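Local atomic coordinates of beta-N-acetylhexosaminidase (Mycobacterium smegmatis, PDB entry 4YYF), a protein that probably hydrolyses terminal non-reducing N-acetyl-D-hexosamine residues in N-acetyl-beta-D-hexosaminides, as a member of glycosyl hydrolase family 3. Residues 101-106 and 149-154; 107-112 and 171-176. The protein carries 1 engineered substitution. All blocks are in the same frame, centred on the assembly; numbering follows the deposited sequence.

Interaction 1: residues 101-106 and 149-154; sequences VSVDEE and LGVTVD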
ATOM      1  N   VAL A 101       7.695   8.151   1.147  1.00 12.38           N
ATOM      2  CA  VAL A 101       6.668   9.007   1.720  1.00 12.78           C
ATOM      3  C   VAL A 101       5.372   8.716   0.984  1.00 16.00           C
ATOM      4  O   VAL A 101       5.276   8.982  -0.204  1.00 14.38           O
ATOM      5  CB  VAL A 101       7.042  10.489   1.547  1.00 14.41           C
ATOM      6  CG1 VAL A 101       5.923  11.399   2.108  1.00 16.21           C
ATOM      7  CG2 VAL A 101       8.382  10.762   2.258  1.00 14.20           C
ATOM      8  N   SER A 102       4.389   8.160   1.688  1.00 14.91           N
ATOM      9  CA  SER A 102       3.185   7.654   1.036  1.00 13.38           C
ATOM     10  C   SER A 102       1.946   8.404   1.493  1.00 16.18           C
ATOM     11  O   SER A 102       1.966   9.081   2.525  1.00 13.38           O
ATOM     12  CB  SER A 102       3.032   6.155   1.300  1.00 12.72           C
ATOM     13  OG  SER A 102       2.979   5.892   2.696  1.00 17.19           O
ATOM     14  N   VAL A 103       0.862   8.264   0.724  1.00 14.74           N
ATOM     15  CA  VAL A 103      -0.382   8.973   0.984  1.00 16.72           C
ATOM     16  C   VAL A 103      -1.528   8.265   0.251  1.00 18.24           C
ATOM     17  O   VAL A 103      -1.299   7.594  -0.762  1.00 15.20           O
ATOM     18  CB  VAL A 103      -0.274  10.456   0.502  1.00 15.62           C
ATOM     19  CG1 VAL A 103      -0.131  10.522  -1.033  1.00 14.53           C
ATOM     20  CG2 VAL A 103      -1.487  11.277   0.969  1.00 14.93           C
ATOM     21  N   ASP A 104      -2.744   8.390   0.776  1.00 18.16           N
ATOM     22  CA  ASP A 104      -3.955   8.023   0.038  1.00 19.33           C
ATOM     23  C   ASP A 104      -4.432   9.211  -0.802  1.00 20.04           C
ATOM     24  O   ASP A 104      -5.167  10.062  -0.314  1.00 18.28           O
ATOM     25  CB  ASP A 104      -5.093   7.654   0.992  1.00 23.89           C
ATOM     26  CG  ASP A 104      -5.042   6.210   1.463  1.00 35.99           C
ATOM     27  OD1 ASP A 104      -4.281   5.401   0.887  1.00 35.38           O
ATOM     28  OD2 ASP A 104      -5.788   5.876   2.415  1.00 42.79           O
ATOM     29  N   GLU A 105      -4.038   9.270  -2.066  1.00 13.37           N
ATOM     30  CA  GLU A 105      -4.478  10.366  -2.928  1.00 14.95           C
ATOM     31  C   GLU A 105      -5.171   9.797  -4.174  1.00 17.64           C
ATOM     32  O   GLU A 105      -4.555   9.652  -5.237  1.00 16.69           O
ATOM     33  CB  GLU A 105      -3.286  11.272  -3.275  1.00 15.92           C
ATOM     34  CG  GLU A 105      -3.635  12.521  -4.055  1.00 19.67           C
ATOM     35  CD  GLU A 105      -4.858  13.242  -3.523  1.00 21.05           C
ATOM     36  OE1 GLU A 105      -5.908  13.202  -4.195  1.00 21.66           O
ATOM     37  OE2 GLU A 105      -4.775  13.867  -2.443  1.00 20.38           O
ATOM     38  N   GLU A 106      -6.453   9.458  -4.016  1.00 17.79           N
ATOM     39  CA  GLU A 106      -7.256   8.806  -5.062  1.00 17.90           C
ATOM     40  C   GLU A 106      -8.121   9.809  -5.802  1.00 22.14           C
ATOM     41  O   GLU A 106      -8.465   9.605  -6.967  1.00 21.90           O
ATOM     42  CB  GLU A 106      -8.197   7.760  -4.433  1.00 16.27           C
ATOM     43  CG  GLU A 106      -7.492   6.674  -3.624  1.00 16.37           C
ATOM     44  CD  GLU A 106      -8.454   5.829  -2.803  1.00 20.50           C
ATOM     45  OE1 GLU A 106      -9.640   5.718  -3.199  1.00 18.50           O
ATOM     46  OE2 GLU A 106      -8.019   5.279  -1.759  1.00 19.07           O
ATOM     47  N   LEU A 149       5.727  17.986  -3.453  1.00 11.70           N
ATOM     48  CA  LEU A 149       5.534  17.966  -2.005  1.00 14.01           C
ATOM     49  C   LEU A 149       6.374  16.899  -1.314  1.00 12.79           C
ATOM     50  O   LEU A 149       6.304  16.748  -0.095  1.00 15.85           O
ATOM     51  CB  LEU A 149       4.048  17.758  -1.667  1.00 16.41           C
ATOM     52  CG  LEU A 149       3.092  18.859  -2.129  1.00 14.76           C
ATOM     53  CD1 LEU A 149       1.640  18.431  -1.912  1.00 17.27           C
ATOM     54  CD2 LEU A 149       3.358  20.163  -1.369  1.00 14.19           C
ATOM     55  N   GLY A 150       7.176  16.157  -2.072  1.00 15.68           N
ATOM     56  CA  GLY A 150       8.021  15.139  -1.460  1.00 13.50           C
ATOM     57  C   GLY A 150       7.404  13.754  -1.360  1.00 15.68           C
ATOM     58  O   GLY A 150       7.995  12.847  -0.759  1.00 16.60           O
ATOM     59  N   VAL A 151       6.224  13.573  -1.948  1.00 15.22           N
ATOM     60  CA  VAL A 151       5.578  12.259  -1.938  1.00 16.31           C
ATOM     61  C   VAL A 151       6.291  11.339  -2.930  1.00 13.96           C
ATOM     62  O   VAL A 151       6.623  11.772  -4.029  1.00 16.07           O
ATOM     63  CB  VAL A 151       4.083  12.393  -2.308  1.00 17.69           C
ATOM     64  CG1 VAL A 151       3.449  11.018  -2.576  1.00 19.22           C
ATOM     65  CG2 VAL A 151       3.337  13.130  -1.204  1.00 15.24           C
ATOM     66  N   THR A 152       6.526  10.083  -2.541  1.00 15.54           N
ATOM     67  CA  THR A 152       7.117   9.075  -3.437  1.00 15.01           C
ATOM     68  C   THR A 152       6.186   7.914  -3.812  1.00 13.11           C
ATOM     69  O   THR A 152       6.390   7.225  -4.835  1.00 11.64           O
ATOM     70  CB  THR A 152       8.450   8.519  -2.883  1.00 13.12           C
ATOM     71  OG1 THR A 152       8.218   7.731  -1.706  1.00 13.75           O
ATOM     72  CG2 THR A 152       9.384   9.657  -2.533  1.00 12.88           C
ATOM     73  N   VAL A 153       5.167   7.696  -2.993  1.00 11.44           N
ATOM     74  CA  VAL A 153       4.246   6.578  -3.187  1.00 14.25           C
ATOM     75  C   VAL A 153       2.816   7.063  -3.033  1.00 17.40           C
ATOM     76  O   VAL A 153       2.505   7.738  -2.057  1.00 13.36           O
ATOM     77  CB  VAL A 153       4.467   5.467  -2.130  1.00 14.06           C
ATOM     78  CG1 VAL A 153       3.452   4.340  -2.326  1.00 14.65           C
ATOM     79  CG2 VAL A 153       5.890   4.907  -2.191  1.00 16.75           C
ATOM     80  N   ASP A 154       1.945   6.716  -3.980  1.00 11.45           N
ATOM     81  CA  ASP A 154       0.513   6.983  -3.827  1.00 12.90           C
ATOM     82  C   ASP A 154      -0.219   5.651  -3.744  1.00 15.57           C
ATOM     83  O   ASP A 154      -0.085   4.810  -4.637  1.00 13.82           O
ATOM     84  CB  ASP A 154      -0.032   7.805  -5.019  1.00 13.54           C
ATOM     85  CG  ASP A 154      -1.492   8.238  -4.836  1.00 17.06           C
ATOM     86  OD1 ASP A 154      -2.082   8.010  -3.752  1.00 17.11           O
ATOM     87  OD2 ASP A 154      -2.062   8.849  -5.778  1.00 16.20           O
TER

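Interaction 2: residues 107-112 and 171-176; sequences GGRVSR and GDRSFG. With ACT (acetate ion), chain D.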
ATOM      1  N   GLY A 107      -8.507  10.875  -5.101  1.00 21.25           N
ATOM      2  CA  GLY A 107      -9.473  11.830  -5.617  1.00 22.76           C
ATOM      3  C   GLY A 107     -10.809  11.581  -4.951  1.00 18.81           C
ATOM      4  O   GLY A 107     -10.986  10.565  -4.273  1.00 18.47           O
ATOM      5  N   GLY A 108     -11.760  12.490  -5.139  1.00 20.58           N
ATOM      6  CA  GLY A 108     -13.084  12.315  -4.564  1.00 19.10           C
ATOM      7  C   GLY A 108     -13.067  12.274  -3.044  1.00 22.62           C
ATOM      8  O   GLY A 108     -12.589  13.214  -2.391  1.00 20.86           O
ATOM      9  N   ARG A 109     -13.597  11.192  -2.474  1.00 18.64           N
ATOM     10  CA  ARG A 109     -13.717  11.076  -1.020  1.00 19.00           C
ATOM     11  C   ARG A 109     -12.392  10.787  -0.319  1.00 22.65           C
ATOM     12  O   ARG A 109     -12.270  10.977   0.894  1.00 20.36           O
ATOM     13  CB  ARG A 109     -14.744  10.001  -0.657  1.00 20.74           C
ATOM     14  CG  ARG A 109     -16.201  10.462  -0.833  1.00 23.65           C
ATOM     15  CD  ARG A 109     -17.175   9.358  -0.442  1.00 23.74           C
ATOM     16  NE  ARG A 109     -16.846   8.140  -1.171  1.00 23.04           N
ATOM     17  CZ  ARG A 109     -16.751   6.931  -0.633  1.00 20.63           C
ATOM     18  NH1 ARG A 109     -16.999   6.747   0.660  1.00 23.51           N
ATOM     19  NH2 ARG A 109     -16.431   5.897  -1.409  1.00 20.87           N
ATOM     20  N   VAL A 110     -11.408  10.315  -1.077  1.00 18.53           N
ATOM     21  CA  VAL A 110     -10.097  10.009  -0.515  1.00 16.26           C
ATOM     22  C   VAL A 110      -8.993  10.822  -1.186  1.00 18.20           C
ATOM     23  O   VAL A 110      -8.356  10.384  -2.141  1.00 16.12           O
ATOM     24  CB  VAL A 110      -9.790   8.501  -0.622  1.00 17.84           C
ATOM     25  CG1 VAL A 110      -8.495   8.165   0.100  1.00 19.03           C
ATOM     26  CG2 VAL A 110     -10.937   7.706  -0.010  1.00 17.59           C
ATOM     27  N   SER A 111      -8.752  12.012  -0.656  1.00 16.69           N
ATOM     28  CA  SER A 111      -7.855  12.950  -1.310  1.00 19.37           C
ATOM     29  C   SER A 111      -7.152  13.774  -0.237  1.00 22.00           C
ATOM     30  O   SER A 111      -7.434  14.962  -0.063  1.00 17.70           O
ATOM     31  CB  SER A 111      -8.666  13.840  -2.248  1.00 19.27           C
ATOM     32  OG  SER A 111      -7.839  14.603  -3.105  1.00 22.35           O
ATOM     33  N   ARG A 112      -6.233  13.138   0.486  1.00 19.80           N
ATOM     34  CA  ARG A 112      -5.621  13.774   1.656  1.00 17.54           C
ATOM     35  C   ARG A 112      -4.793  15.018   1.304  1.00 19.83           C
ATOM     36  O   ARG A 112      -4.543  15.852   2.163  1.00 19.49           O
ATOM     37  CB  ARG A 112      -4.768  12.759   2.429  1.00 20.48           C
ATOM     38  CG  ARG A 112      -5.513  11.470   2.821  1.00 29.60           C
ATOM     39  CD  ARG A 112      -6.893  11.741   3.425  1.00 31.35           C
ATOM     40  NE  ARG A 112      -7.538  10.513   3.911  1.00 29.69           N
ATOM     41  CZ  ARG A 112      -8.831  10.231   3.776  1.00 31.98           C
ATOM     42  NH1 ARG A 112      -9.643  11.081   3.166  1.00 33.18           N
ATOM     43  NH2 ARG A 112      -9.317   9.093   4.255  1.00 39.63           N
ATOM     44  N   GLY A 171     -17.333   1.870  -3.119  1.00 23.28           N
ATOM     45  CA  GLY A 171     -18.269   2.792  -3.747  1.00 20.59           C
ATOM     46  C   GLY A 171     -17.638   3.610  -4.865  1.00 21.74           C
ATOM     47  O   GLY A 171     -16.983   3.048  -5.743  1.00 18.82           O
ATOM     48  N   ASP A 172     -17.799   4.935  -4.829  1.00 19.79           N
ATOM     49  CA  ASP A 172     -17.279   5.779  -5.917  1.00 23.13           C
ATOM     50  C   ASP A 172     -15.747   5.836  -6.018  1.00 21.87           C
ATOM     51  O   ASP A 172     -15.194   6.504  -6.912  1.00 20.77           O
ATOM     52  CB  ASP A 172     -17.904   7.190  -5.897  1.00 22.18           C
ATOM     53  CG  ASP A 172     -17.480   8.028  -4.694  1.00 25.37           C
ATOM     54  OD1 ASP A 172     -16.546   7.645  -3.955  1.00 24.51           O
ATOM     55  OD2 ASP A 172     -18.089   9.107  -4.504  1.00 24.08           O
ATOM     56  N   ARG A 173     -15.056   5.133  -5.123  1.00 18.90           N
ATOM     57  CA  ARG A 173     -13.604   5.007  -5.231  1.00 20.80           C
ATOM     58  C   ARG A 173     -13.225   4.020  -6.332  1.00 21.49           C
ATOM     59  O   ARG A 173     -12.058   3.916  -6.710  1.00 16.89           O
ATOM     60  CB  ARG A 173     -12.999   4.535  -3.906  1.00 20.26           C
ATOM     61  CG  ARG A 173     -13.182   5.491  -2.740  1.00 17.19           C
ATOM     62  CD  ARG A 173     -12.830   4.773  -1.434  1.00 17.16           C
ATOM     63  NE  ARG A 173     -11.409   4.416  -1.356  1.00 17.98           N
ATOM     64  CZ  ARG A 173     -10.905   3.535  -0.498  1.00 19.28           C
ATOM     65  NH1 ARG A 173     -11.711   2.891   0.333  1.00 19.18           N
ATOM     66  NH2 ARG A 173      -9.598   3.298  -0.470  1.00 18.78           N
ATOM     67  N   SER A 174     -14.208   3.283  -6.831  1.00 20.57           N
ATOM     68  CA  SER A 174     -13.975   2.319  -7.908  1.00 18.15           C
ATOM     69  C   SER A 174     -14.261   2.927  -9.270  1.00 19.23           C
ATOM     70  O   SER A 174     -15.233   3.663  -9.430  1.00 19.17           O
ATOM     71  CB  SER A 174     -14.863   1.086  -7.725  1.00 15.80           C
ATOM     72  OG  SER A 174     -14.996   0.385  -8.956  1.00 16.88           O
ATOM     73  N   PHE A 175     -13.430   2.602 -10.256  1.00 20.09           N
ATOM     74  CA  PHE A 175     -13.628   3.114 -11.611  1.00 22.68           C
ATOM     75  C   PHE A 175     -14.807   2.468 -12.338  1.00 21.40           C
ATOM     76  O   PHE A 175     -15.216   2.950 -13.384  1.00 24.27           O
ATOM     77  CB  PHE A 175     -12.349   2.965 -12.457  1.00 22.20           C
ATOM     78  CG  PHE A 175     -11.272   3.955 -12.106  1.00 18.08           C
ATOM     79  CD1 PHE A 175     -11.323   5.258 -12.598  1.00 19.82           C
ATOM     80  CD2 PHE A 175     -10.232   3.598 -11.268  1.00 19.73           C
ATOM     81  CE1 PHE A 175     -10.334   6.174 -12.275  1.00 15.94           C
ATOM     82  CE2 PHE A 175      -9.245   4.505 -10.936  1.00 19.85           C
ATOM     83  CZ  PHE A 175      -9.302   5.809 -11.436  1.00 17.60           C
ATOM     84  N   GLY A 176     -15.350   1.377 -11.813  1.00 17.47           N
ATOM     85  CA  GLY A 176     -16.535   0.807 -12.433  1.00 21.86           C
ATOM     86  C   GLY A 176     -16.897  -0.602 -12.004  1.00 24.31           C
ATOM     87  O   GLY A 176     -16.195  -1.231 -11.216  1.00 20.01           O
TER
HETATM   88  C   ACT D 401      -9.703   0.330   2.511  1.00 21.42           C
HETATM   89  O   ACT D 401      -8.670   0.373   3.220  1.00 21.01           O
HETATM   90  OXT ACT D 401     -10.185   1.434   2.183  1.00 21.87           O
HETATM   91  CH3 ACT D 401     -10.342  -0.958   2.091  1.00 22.08           C
HETATM   92  O   HOH W   1     -14.213   8.856  -4.007  1.00 19.34           O

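Interaction 1: residues 101-106 and 149-154
Val101 and Thr152 are joined by two hydrogen bonds. Val101 N donates to the Thr152 hydroxyl, with N to OG1 at 2.9 Å. In return, Val101 O accepts from Thr152 N at 2.9 Å, in the plane of the carbonyl. The same oxygen takes a second bond from Val153 N at 3.1 Å, whose donor sits 35° above that plane. Further on, Val103 N gives only a weak bond to Val153 O. Ser102 CA adds a CA-H...O contact to the same oxygen. Val101 CB packs 3.4 Å from the carbonyl oxygen of Gly150, the residue that ends helix 132-148 in a Schellman motif.

The Asp154 acid group continues the polar contacts. Asp154 CG stands anti to its backbone N (chi1 -174°), which carries the acid group to the Glu105 backbone. Glu105 N bonds to Asp154 OD1 at 2.9 Å, on the syn side and 22° out of the plane of the acid group. The Glu105 carboxylate turns elsewhere, to Ser111, Arg142 and the backbone of Leu113.

The apolar contacts are few. Val103 CG1 meets Val151 CG1 at 3.9 Å, and the two side chains cross at about a right angle. Ser102 CB lies against Val153 CB. Met146 of helix 132-148 also packs on Val151 and Asp154.

The contact places the short, weakly bonded strand 153-154 beside strand 100-107, its parallel neighbour in the TIM-barrel sheet. Toward Glu105 the Asp154 side chain bonds to the backbone instead. Asp154 OD2 lies 2.7 Å from Glu105 O. Two oxygens this close suggest that the buried acid may hold a proton.

Interaction 2: residues 107-112 and 171-176
Arg109 grips Asp172 side-on, with two nitrogens meeting one oxygen. Arg109 NE lies 2.8 Å from Asp172 OD1. Arg109 NH2 is 3.1 Å from Asp172 OD1. Both hydrogen bonds belong to a salt bridge. OD1 lies close to the guanidinium plane, at its edge. The carboxylate is turned, however: the two planes are 53° apart, and both donors come to OD1 from one face of the carboxylate. A bend in the Arg109 chain (chi3 -53°) places NE for this grip.

This is the close part of the contact. Arg109 NH2 also lies 3.5 Å from Arg173 CG, where the two arginine chains cross at about a right angle. Val110 CG2 touches Arg173 obliquely, 3.6 Å from its NE. A water bridges the segments, accepting from Arg109 N at 2.9 Å and donating to Asp172 OD1 at 2.6 Å. The Arg109 guanidinium is held further by Asp167 through NH1 and by the carbonyl of Thr168 through NH2.

The looser side is the Arg173 head group, which turns to other partners. Its NH1 donates to acetate OXT, and its NH2 gives that oxygen a weak bond. The acetate probably comes from the crystallisation liquor. Within the protein, Glu106 and the carbonyl of Val169 hold the same head group.

The type II' turn Gly107 to Val110, leading into strand 110-111, meets the loop before helix 179-196, which has a 3-10 segment at 172-173. One carboxylate oxygen takes two arginine donors and a water, which probably favours its charged form. The bound acetate is consistent with a site at Arg173 that can take a small anion.

Interactions 1 and 2 have centres about 15 Å apart and adjoin each other. Their first segments run on directly: 101-106 lies in strand 100-107, and the next six residues carry the chain through a turn into strand 110-111, which pairs antiparallel with it. The second segments follow in the same order: 149-154 leads into strand 153-154, and the loop before helix 179-196 holds 171-176. All lie in the family 3 N-terminal domain. Two polar contacts join them: a salt bridge from Glu106 OE2 to Arg173 NH2 and a probable hydrogen bond between Glu105 OE1 and Ser111 OG. Interaction 1 thus belongs to the buried barrel sheet, and interaction 2 to the turn, strand 110-111 and the later loop, farther from the chain centre.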